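Local coordinates for MtVAO615 (Myceliophthora thermophila, PDB 6F72), which is probably an oxidoreductase that carries a bicovalently bound FAD and, once reduced, reacts rapidly with molecular oxygen, although no substrate has yet been identified, at residues 324-329 with 338-343; 438-441 with 445-448; 479-484 with 492-497. One frame throughout, in Å; residues are numbered along the deposited sequence.

Contact 1: residues 324-329 with 338-343; sequences AAFHAL and NSFTYS
Phe326 on the helix and Tyr342 on the strand meet because of two contrasting torsions. The phenylalanine sends its CG anti to the backbone N (chi1 171°), which carries the ring out from the helix toward the sheet, while the tyrosine tucks its CG between its own N and carbonyl carbon (chi1 59°), a setting that turns its ring back toward the helix. The rim of Phe326 comes down on the tyrosine face: CE2 of Phe326 stands over the ring centre, 3.9 Å from CE1 of Tyr342. With the planes 81° apart this is a T-shaped, edge-to-face pair, in which the slightly positive ring hydrogens of one partner face the pi cloud of the other. Phe326 also serves Phe340, two residues before Tyr342 on the strand. Its CZ lies over one face of the Phe340 ring, 3.9 Å from CD2 of Phe340, with the planes inclined obliquely, neither stacked nor edge-to-face.

Phe326, His327, Phe340 and Tyr342 form an aromatic cluster between helix 316-335 and strand 339-344, the alternate strand residues Phe340 and Tyr342 both facing helix 316-335, one of the helices packed on this side of the antiparallel sheet. Phe340 extends the cluster, stacking on Phe333 and meeting Phe370 edge-to-face. Tyrosine suits its place because its ring can receive Phe326 while its hydroxyl reaches a histidine: OH of Tyr342 lies 2.8 Å from NE2 of His327, near the imidazole plane, in a weak hydrogen bond. A phenylalanine in place of Tyr342 could keep the ring contact but would probably leave His327 NE2 without this hydroxyl in a buried setting. The imidazole is further braced by Phe436, whose ring plane stands nearly perpendicular to it.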
loop_
_atom_site.group_PDB
_atom_site.type_symbol
_atom_site.label_atom_id
_atom_site.label_comp_id
_atom_site.label_asym_id
_atom_site.label_seq_id
_atom_site.Cartn_x
_atom_site.Cartn_y
_atom_site.Cartn_z
ATOM N N ALA A 324 -9.979 23.856 7.374
ATOM C CA ALA A 324 -10.508 23.527 8.712
ATOM C C ALA A 324 -12.023 23.250 8.696
ATOM O O ALA A 324 -12.476 22.253 9.268
ATOM C CB ALA A 324 -10.172 24.636 9.702
ATOM N N ALA A 325 -12.778 24.122 8.019
ATOM C CA ALA A 325 -14.243 24.029 7.925
ATOM C C ALA A 325 -14.708 22.899 7.006
ATOM O O ALA A 325 -15.675 22.216 7.321
ATOM C CB ALA A 325 -14.826 25.352 7.465
ATOM N N PHE A 326 -14.031 22.732 5.868
ATOM C CA PHE A 326 -14.232 21.586 4.966
ATOM C C PHE A 326 -14.124 20.276 5.738
ATOM O O PHE A 326 -14.979 19.387 5.591
ATOM C CB PHE A 326 -13.195 21.646 3.834
ATOM C CG PHE A 326 -13.143 20.422 2.950
ATOM C CD1 PHE A 326 -14.046 20.260 1.898
ATOM C CD2 PHE A 326 -12.145 19.456 3.134
ATOM C CE1 PHE A 326 -13.976 19.143 1.068
ATOM C CE2 PHE A 326 -12.071 18.337 2.310
ATOM C CZ PHE A 326 -12.986 18.184 1.272
ATOM N N HIS A 327 -13.079 20.176 6.567
ATOM C CA HIS A 327 -12.860 19.023 7.430
ATOM C C HIS A 327 -14.005 18.810 8.414
ATOM O O HIS A 327 -14.512 17.691 8.536
ATOM C CB HIS A 327 -11.558 19.166 8.197
ATOM C CG HIS A 327 -10.345 18.871 7.383
ATOM N ND1 HIS A 327 -9.086 19.267 7.772
ATOM C CD2 HIS A 327 -10.195 18.223 6.203
ATOM C CE1 HIS A 327 -8.209 18.873 6.866
ATOM N NE2 HIS A 327 -8.855 18.227 5.912
ATOM N N ALA A 328 -14.401 19.887 9.101
ATOM C CA ALA A 328 -15.517 19.854 10.044
ATOM C C ALA A 328 -16.849 19.499 9.370
ATOM O O ALA A 328 -17.749 18.991 10.033
ATOM C CB ALA A 328 -15.624 21.177 10.809
ATOM N N LEU A 329 -16.960 19.742 8.063
ATOM C CA LEU A 329 -18.203 19.468 7.330
ATOM C C LEU A 329 -18.343 18.043 6.760
ATOM O O LEU A 329 -19.439 17.630 6.337
ATOM C CB LEU A 329 -18.448 20.531 6.249
ATOM C CG LEU A 329 -19.046 21.865 6.728
ATOM C CD1 LEU A 329 -19.192 22.800 5.546
ATOM C CD2 LEU A 329 -20.391 21.713 7.433
ATOM N N ASN A 338 -20.361 8.198 1.565
ATOM C CA ASN A 338 -19.574 8.949 0.578
ATOM C C ASN A 338 -18.150 9.216 1.054
ATOM O O ASN A 338 -17.857 9.044 2.235
ATOM C CB ASN A 338 -20.247 10.290 0.278
ATOM C CG ASN A 338 -21.740 10.173 0.088
ATOM O OD1 ASN A 338 -22.208 9.624 -0.900
ATOM N ND2 ASN A 338 -22.502 10.711 1.039
ATOM N N SER A 339 -17.277 9.647 0.136
ATOM C CA SER A 339 -15.900 9.994 0.479
ATOM C C SER A 339 -15.358 11.153 -0.339
ATOM O O SER A 339 -15.809 11.396 -1.471
ATOM C CB SER A 339 -14.979 8.795 0.284
ATOM O OG SER A 339 -14.891 8.459 -1.090
ATOM N N PHE A 340 -14.384 11.857 0.244
ATOM C CA PHE A 340 -13.528 12.780 -0.498
ATOM C C PHE A 340 -12.099 12.299 -0.464
ATOM O O PHE A 340 -11.557 11.999 0.605
ATOM C CB PHE A 340 -13.597 14.200 0.068
ATOM C CG PHE A 340 -14.691 15.037 -0.523
ATOM C CD1 PHE A 340 -14.702 15.338 -1.894
ATOM C CD2 PHE A 340 -15.707 15.549 0.288
ATOM C CE1 PHE A 340 -15.718 16.121 -2.440
ATOM C CE2 PHE A 340 -16.725 16.334 -0.247
ATOM C CZ PHE A 340 -16.732 16.616 -1.614
ATOM N N THR A 341 -11.510 12.195 -1.654
ATOM C CA THR A 341 -10.070 12.080 -1.801
ATOM C C THR A 341 -9.574 13.438 -2.324
ATOM O O THR A 341 -10.143 14.000 -3.270
ATOM C CB THR A 341 -9.669 10.833 -2.641
ATOM O OG1 THR A 341 -8.257 10.615 -2.544
ATOM C CG2 THR A 341 -10.069 10.939 -4.134
ATOM N N TYR A 342 -8.565 14.000 -1.661
ATOM C CA TYR A 342 -8.166 15.360 -1.947
ATOM C C TYR A 342 -6.673 15.652 -1.780
ATOM O O TYR A 342 -5.961 14.940 -1.069
ATOM C CB TYR A 342 -9.011 16.368 -1.159
ATOM C CG TYR A 342 -8.959 16.234 0.333
ATOM C CD1 TYR A 342 -9.754 15.297 0.987
ATOM C CD2 TYR A 342 -8.136 17.062 1.104
ATOM C CE1 TYR A 342 -9.721 15.163 2.363
ATOM C CE2 TYR A 342 -8.106 16.946 2.490
ATOM C CZ TYR A 342 -8.905 15.991 3.107
ATOM O OH TYR A 342 -8.882 15.831 4.460
ATOM N N SER A 343 -6.230 16.704 -2.467
ATOM C CA SER A 343 -4.868 17.215 -2.402
ATOM C C SER A 343 -4.869 18.492 -1.571
ATOM O O SER A 343 -5.660 19.408 -1.821
ATOM C CB SER A 343 -4.365 17.510 -3.809
ATOM O OG SER A 343 -3.008 17.906 -3.783
#

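Contact 2: residues 438-441 with 445-448; sequences NISQ and FSPF. With NAG (2-acetamido-2-deoxy-beta-D-glucopyranose), chain G.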
loop_
_atom_site.group_PDB
_atom_site.type_symbol
_atom_site.label_atom_id
_atom_site.label_comp_id
_atom_site.label_asym_id
_atom_site.label_seq_id
_atom_site.Cartn_x
_atom_site.Cartn_y
_atom_site.Cartn_z
ATOM N N ASN A 438 2.197 23.694 8.416
ATOM C CA ASN A 438 3.618 23.353 8.576
ATOM C C ASN A 438 4.181 22.435 7.469
ATOM O O ASN A 438 5.270 22.694 6.932
ATOM C CB ASN A 438 3.871 22.746 9.964
ATOM C CG ASN A 438 3.789 23.775 11.092
ATOM O OD1 ASN A 438 3.353 24.914 10.894
ATOM N ND2 ASN A 438 4.218 23.361 12.290
ATOM N N ILE A 439 3.430 21.383 7.127
ATOM C CA ILE A 439 3.806 20.450 6.055
ATOM C C ILE A 439 3.818 21.165 4.701
ATOM O O ILE A 439 4.715 20.927 3.877
ATOM C CB ILE A 439 2.897 19.185 5.999
ATOM C CG1 ILE A 439 2.977 18.396 7.318
ATOM C CG2 ILE A 439 3.289 18.299 4.813
ATOM C CD1 ILE A 439 1.856 17.386 7.554
ATOM N N SER A 440 2.837 22.043 4.489
ATOM C CA SER A 440 2.759 22.867 3.276
ATOM C C SER A 440 3.971 23.799 3.040
ATOM O O SER A 440 4.121 24.346 1.948
ATOM C CB SER A 440 1.468 23.686 3.277
ATOM O OG SER A 440 0.334 22.844 3.252
ATOM N N GLN A 441 4.828 23.965 4.051
ATOM C CA GLN A 441 6.046 24.795 3.930
ATOM C C GLN A 441 7.261 23.958 3.523
ATOM O O GLN A 441 8.336 24.511 3.219
ATOM C CB GLN A 441 6.355 25.589 5.227
ATOM C CG GLN A 441 5.217 26.416 5.819
ATOM C CD GLN A 441 4.409 27.170 4.780
ATOM O OE1 GLN A 441 4.934 28.011 4.056
ATOM N NE2 GLN A 441 3.120 26.865 4.702
ATOM N N PHE A 445 7.359 17.723 0.310
ATOM C CA PHE A 445 6.245 16.989 0.908
ATOM C C PHE A 445 4.885 17.661 0.694
ATOM O O PHE A 445 3.860 17.196 1.230
ATOM C CB PHE A 445 6.514 16.768 2.397
ATOM C CG PHE A 445 7.648 15.814 2.682
ATOM C CD1 PHE A 445 8.980 16.240 2.632
ATOM C CD2 PHE A 445 7.386 14.495 3.030
ATOM C CE1 PHE A 445 10.022 15.358 2.905
ATOM C CE2 PHE A 445 8.425 13.611 3.320
ATOM C CZ PHE A 445 9.744 14.040 3.250
ATOM N N SER A 446 4.876 18.721 -0.118
ATOM C CA SER A 446 3.674 19.500 -0.431
ATOM C C SER A 446 3.478 19.568 -1.959
ATOM O O SER A 446 4.468 19.674 -2.663
ATOM C CB SER A 446 3.791 20.900 0.174
ATOM O OG SER A 446 2.725 21.754 -0.219
ATOM N N PRO A 447 2.251 19.453 -2.493
ATOM C CA PRO A 447 1.032 19.087 -1.742
ATOM C C PRO A 447 1.059 17.634 -1.283
ATOM O O PRO A 447 2.016 16.905 -1.576
ATOM C CB PRO A 447 -0.096 19.294 -2.765
ATOM C CG PRO A 447 0.570 19.227 -4.105
ATOM C CD PRO A 447 1.959 19.752 -3.909
ATOM N N PHE A 448 0.033 17.233 -0.532
ATOM C CA PHE A 448 -0.126 15.837 -0.133
ATOM C C PHE A 448 -1.588 15.429 -0.168
ATOM O O PHE A 448 -2.488 16.276 -0.078
ATOM C CB PHE A 448 0.501 15.566 1.243
ATOM C CG PHE A 448 -0.127 16.349 2.371
ATOM C CD1 PHE A 448 0.346 17.627 2.703
ATOM C CD2 PHE A 448 -1.175 15.812 3.114
ATOM C CE1 PHE A 448 -0.230 18.353 3.743
ATOM C CE2 PHE A 448 -1.757 16.532 4.155
ATOM C CZ PHE A 448 -1.279 17.809 4.471
HETATM C C1 NAG G . 4.240 24.153 13.498
HETATM C C2 NAG G . 4.073 23.166 14.673
HETATM C C3 NAG G . 4.659 23.661 16.014
HETATM C C4 NAG G . 5.970 24.446 15.856
HETATM C C5 NAG G . 5.758 25.556 14.817
HETATM C C6 NAG G . 6.968 26.470 14.632
HETATM C C7 NAG G . 2.079 21.672 14.694
HETATM C C8 NAG G . 0.589 21.654 14.876
HETATM N N2 NAG G . 2.648 22.882 14.811
HETATM O O3 NAG G . 4.899 22.558 16.893
HETATM O O4 NAG G . 6.432 24.952 17.120
HETATM O O5 NAG G . 5.448 24.929 13.559
HETATM O O6 NAG G . 8.010 25.764 13.944
HETATM O O7 NAG G . 2.699 20.641 14.465
HETATM O O HOH W 1 0.670 20.875 1.424
#
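Ile439 meets Phe448 just beyond Asn438, the residue that carries sugar on this helical turn. ND2 of Asn438 is bonded covalently to C1 of NAG (1.4 Å); asparagine is required here because N-linked glycans attach to the asparagine of an Asn-X-Ser/Thr sequon, met by Asn438-Ile439-Ser440.

Next, Ile439 turns inward. Its CG2 branch points away from the backbone N and touches CE1 of Phe448 at 3.7 Å, coming obliquely to the ring; the two side chains cross at about a right angle. The same carbon also packs against CB of Phe445 at 4.3 Å: the extra methyl of a beta-branched residue touches both Phe448 and the base of Phe445. The carbonyl O of Ile439 rests 3.8 Å from CB of Ser446.

Ser440 follows, its CA nearest that of Ser446, 5.1 Å away. The two hydroxyls do not meet directly; a water joins them, 2.7 Å from OG of Ser440, to which it donates, and 2.8 Å from OG of Ser446. Ser440 OG is shared between the carbonyl O of Phe436 and this water bridge. A cis peptide before Pro447 bends the returning chain into strand 448-452, completing a tight connection from helix 426-439.

Helix 488-508 packs on Ile439 through Leu502 and Met505, Pro478 of strand 472-480 touches both Ile439 and Phe448, and Phe445 reaches Phe412 and Asn414 of strand 412-419.

Contact 3: residues 479-484 with 492-497; sequences AGSWDW and AARDRY
NH1 of Arg494 donates to the carbonyl O of Ser481 at 2.8 Å, with an N-H...O angle of 151°. The oxygen sits at the edge of the guanidinium, near its plane, but the donor approaches from above the carbonyl plane, 43° out of it. The same NH1 also donates to a water at 2.9 Å, and this water lies 3.1 Å from OG of Ser481. The serine is thus reached twice, directly at its backbone and through solvent at its hydroxyl.

Arginine suits this position because a long chain is needed to span from the helix to the peptide. Arg494 starts extended, CG opposite its N, and the chain then bends at chi3 (-78°), bringing CD within 3.6 Å of Ser481 O and swinging NH1 onto the carbonyl. Gly480 lies beside this chain, with no side chain to intervene. The CB of Asp483 comes 4.1 Å from NH1 of Arg494. Its carboxylate is not in contact with the guanidinium, but the opposite charge, with OD2 of Asp483 5.1 Å from NH2 of Arg494, may still steady it; OD1 instead accepts from the backbone N of Asp485.

This is a side-chain-to-backbone link between consecutive elements: the chain leaving strand 472-480 is tied to helix 488-508, which packs against the antiparallel sheet of this FAD-linked oxidase through Arg494 and Asp495 on Phe412.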
loop_
_atom_site.group_PDB
_atom_site.type_symbol
_atom_site.label_atom_id
_atom_site.label_comp_id
_atom_site.label_asym_id
_atom_site.label_seq_id
_atom_site.Cartn_x
_atom_site.Cartn_y
_atom_site.Cartn_z
ATOM N N ALA A 479 3.925 12.937 1.494
ATOM C CA ALA A 479 4.850 12.080 0.768
ATOM C C ALA A 479 5.957 12.896 0.105
ATOM O O ALA A 479 5.686 13.825 -0.662
ATOM C CB ALA A 479 4.105 11.228 -0.255
ATOM N N GLY A 480 7.192 12.523 0.426
ATOM C CA GLY A 480 8.391 13.145 -0.126
ATOM C C GLY A 480 8.783 12.514 -1.438
ATOM O O GLY A 480 8.929 11.279 -1.544
ATOM N N SER A 481 8.939 13.369 -2.445
ATOM C CA SER A 481 9.408 12.950 -3.763
ATOM C C SER A 481 10.887 12.608 -3.735
ATOM O O SER A 481 11.625 13.056 -2.855
ATOM C CB SER A 481 9.108 14.027 -4.802
ATOM O OG SER A 481 9.504 15.294 -4.316
ATOM N N TRP A 482 11.300 11.770 -4.677
ATOM C CA TRP A 482 12.715 11.505 -4.923
ATOM C C TRP A 482 13.247 12.558 -5.897
ATOM O O TRP A 482 12.487 13.120 -6.695
ATOM C CB TRP A 482 12.870 10.112 -5.499
ATOM C CG TRP A 482 14.257 9.647 -5.684
ATOM C CD1 TRP A 482 14.984 9.698 -6.838
ATOM C CD2 TRP A 482 15.100 9.032 -4.700
ATOM N NE1 TRP A 482 16.218 9.159 -6.635
ATOM C CE2 TRP A 482 16.326 8.735 -5.338
ATOM C CE3 TRP A 482 14.944 8.703 -3.344
ATOM C CZ2 TRP A 482 17.397 8.117 -4.673
ATOM C CZ3 TRP A 482 16.012 8.085 -2.678
ATOM C CH2 TRP A 482 17.226 7.800 -3.350
ATOM N N ASP A 483 14.542 12.841 -5.818
ATOM C CA ASP A 483 15.155 13.837 -6.685
ATOM C C ASP A 483 16.438 13.265 -7.266
ATOM O O ASP A 483 17.447 13.110 -6.561
ATOM C CB ASP A 483 15.401 15.154 -5.926
ATOM C CG ASP A 483 15.933 16.274 -6.817
ATOM O OD1 ASP A 483 16.155 16.086 -8.046
ATOM O OD2 ASP A 483 16.143 17.364 -6.260
ATOM N N TRP A 484 16.376 12.957 -8.562
ATOM C CA TRP A 484 17.503 12.370 -9.275
ATOM C C TRP A 484 18.700 13.323 -9.500
ATOM O O TRP A 484 19.798 12.856 -9.817
ATOM C CB TRP A 484 17.026 11.741 -10.586
ATOM C CG TRP A 484 16.269 10.453 -10.359
ATOM C CD1 TRP A 484 14.946 10.230 -10.602
ATOM C CD2 TRP A 484 16.798 9.226 -9.834
ATOM N NE1 TRP A 484 14.613 8.931 -10.276
ATOM C CE2 TRP A 484 15.726 8.292 -9.795
ATOM C CE3 TRP A 484 18.075 8.814 -9.409
ATOM C CZ2 TRP A 484 15.890 6.973 -9.344
ATOM C CZ3 TRP A 484 18.244 7.505 -8.960
ATOM C CH2 TRP A 484 17.143 6.596 -8.920
ATOM N N ALA A 492 19.245 10.453 1.595
ATOM C CA ALA A 492 19.393 9.790 2.892
ATOM C C ALA A 492 18.936 10.722 4.017
ATOM O O ALA A 492 18.301 10.276 4.981
ATOM C CB ALA A 492 20.824 9.323 3.119
ATOM N N ALA A 493 19.241 12.009 3.859
ATOM C CA ALA A 493 18.808 13.040 4.788
ATOM C C ALA A 493 17.302 13.257 4.711
ATOM O O ALA A 493 16.671 13.463 5.747
ATOM C CB ALA A 493 19.563 14.345 4.549
ATOM N N ARG A 494 16.727 13.197 3.506
ATOM C CA ARG A 494 15.265 13.281 3.334
ATOM C C ARG A 494 14.529 12.092 4.009
ATOM O O ARG A 494 13.465 12.257 4.669
ATOM C CB ARG A 494 14.898 13.418 1.853
ATOM C CG ARG A 494 13.443 13.806 1.610
ATOM C CD ARG A 494 13.176 14.161 0.156
ATOM N NE ARG A 494 13.654 15.497 -0.172
ATOM C CZ ARG A 494 13.653 16.037 -1.392
ATOM N NH1 ARG A 494 13.172 15.375 -2.445
ATOM N NH2 ARG A 494 14.121 17.268 -1.554
ATOM N N ASP A 495 15.124 10.908 3.846
ATOM C CA ASP A 495 14.708 9.682 4.531
ATOM C C ASP A 495 14.651 9.872 6.072
ATOM O O ASP A 495 13.602 9.599 6.696
ATOM C CB ASP A 495 15.644 8.525 4.128
ATOM C CG ASP A 495 14.953 7.177 4.109
ATOM O OD1 ASP A 495 13.706 7.130 3.975
ATOM O OD2 ASP A 495 15.677 6.152 4.200
ATOM N N ARG A 496 15.750 10.341 6.672
ATOM C CA ARG A 496 15.796 10.567 8.124
ATOM C C ARG A 496 14.892 11.712 8.584
ATOM O O ARG A 496 14.251 11.610 9.651
ATOM C CB ARG A 496 17.224 10.746 8.648
ATOM C CG ARG A 496 18.095 9.494 8.511
ATOM C CD ARG A 496 19.510 9.726 9.029
ATOM N NE ARG A 496 20.091 10.985 8.531
ATOM C CZ ARG A 496 20.834 11.127 7.425
ATOM N NH1 ARG A 496 21.145 10.090 6.657
ATOM N NH2 ARG A 496 21.274 12.327 7.096
ATOM N N TYR A 497 14.822 12.782 7.787
ATOM C CA TYR A 497 13.840 13.847 8.015
ATOM C C TYR A 497 12.413 13.289 8.130
ATOM O O TYR A 497 11.687 13.641 9.072
ATOM C CB TYR A 497 13.895 14.939 6.939
ATOM C CG TYR A 497 12.717 15.893 7.023
ATOM C CD1 TYR A 497 12.668 16.903 8.002
ATOM C CD2 TYR A 497 11.637 15.768 6.142
ATOM C CE1 TYR A 497 11.565 17.756 8.092
ATOM C CE2 TYR A 497 10.546 16.616 6.209
ATOM C CZ TYR A 497 10.497 17.590 7.188
ATOM O OH TYR A 497 9.395 18.413 7.236
HETATM O O HOH W 2 12.327 16.480 -4.992
#

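In the fold
All three contacts involve the seven-stranded antiparallel sheet, in which strand 339-344 neighbours 448-452 and strand 472-480 follows. Contacts 1 and 2 lie with centres about 17 Å apart and touch where Ser343 OG approaches Pro447 CB at 3.4 Å; Phe436, on the helix leading into contact 2, meets both His327 and Phe448. Contacts 2 and 3 are nearer, about 13 Å between centres, joined by Phe445, whose ring packs on Gly480, Tyr497 and Arg494. Contacts 1 and 3 stay about 10 Å apart at their nearest atoms. None reaches the flavin: the side chains of Tyr342, Phe448 and Ser481 lie about 12, 13 and 13 Å from FAD.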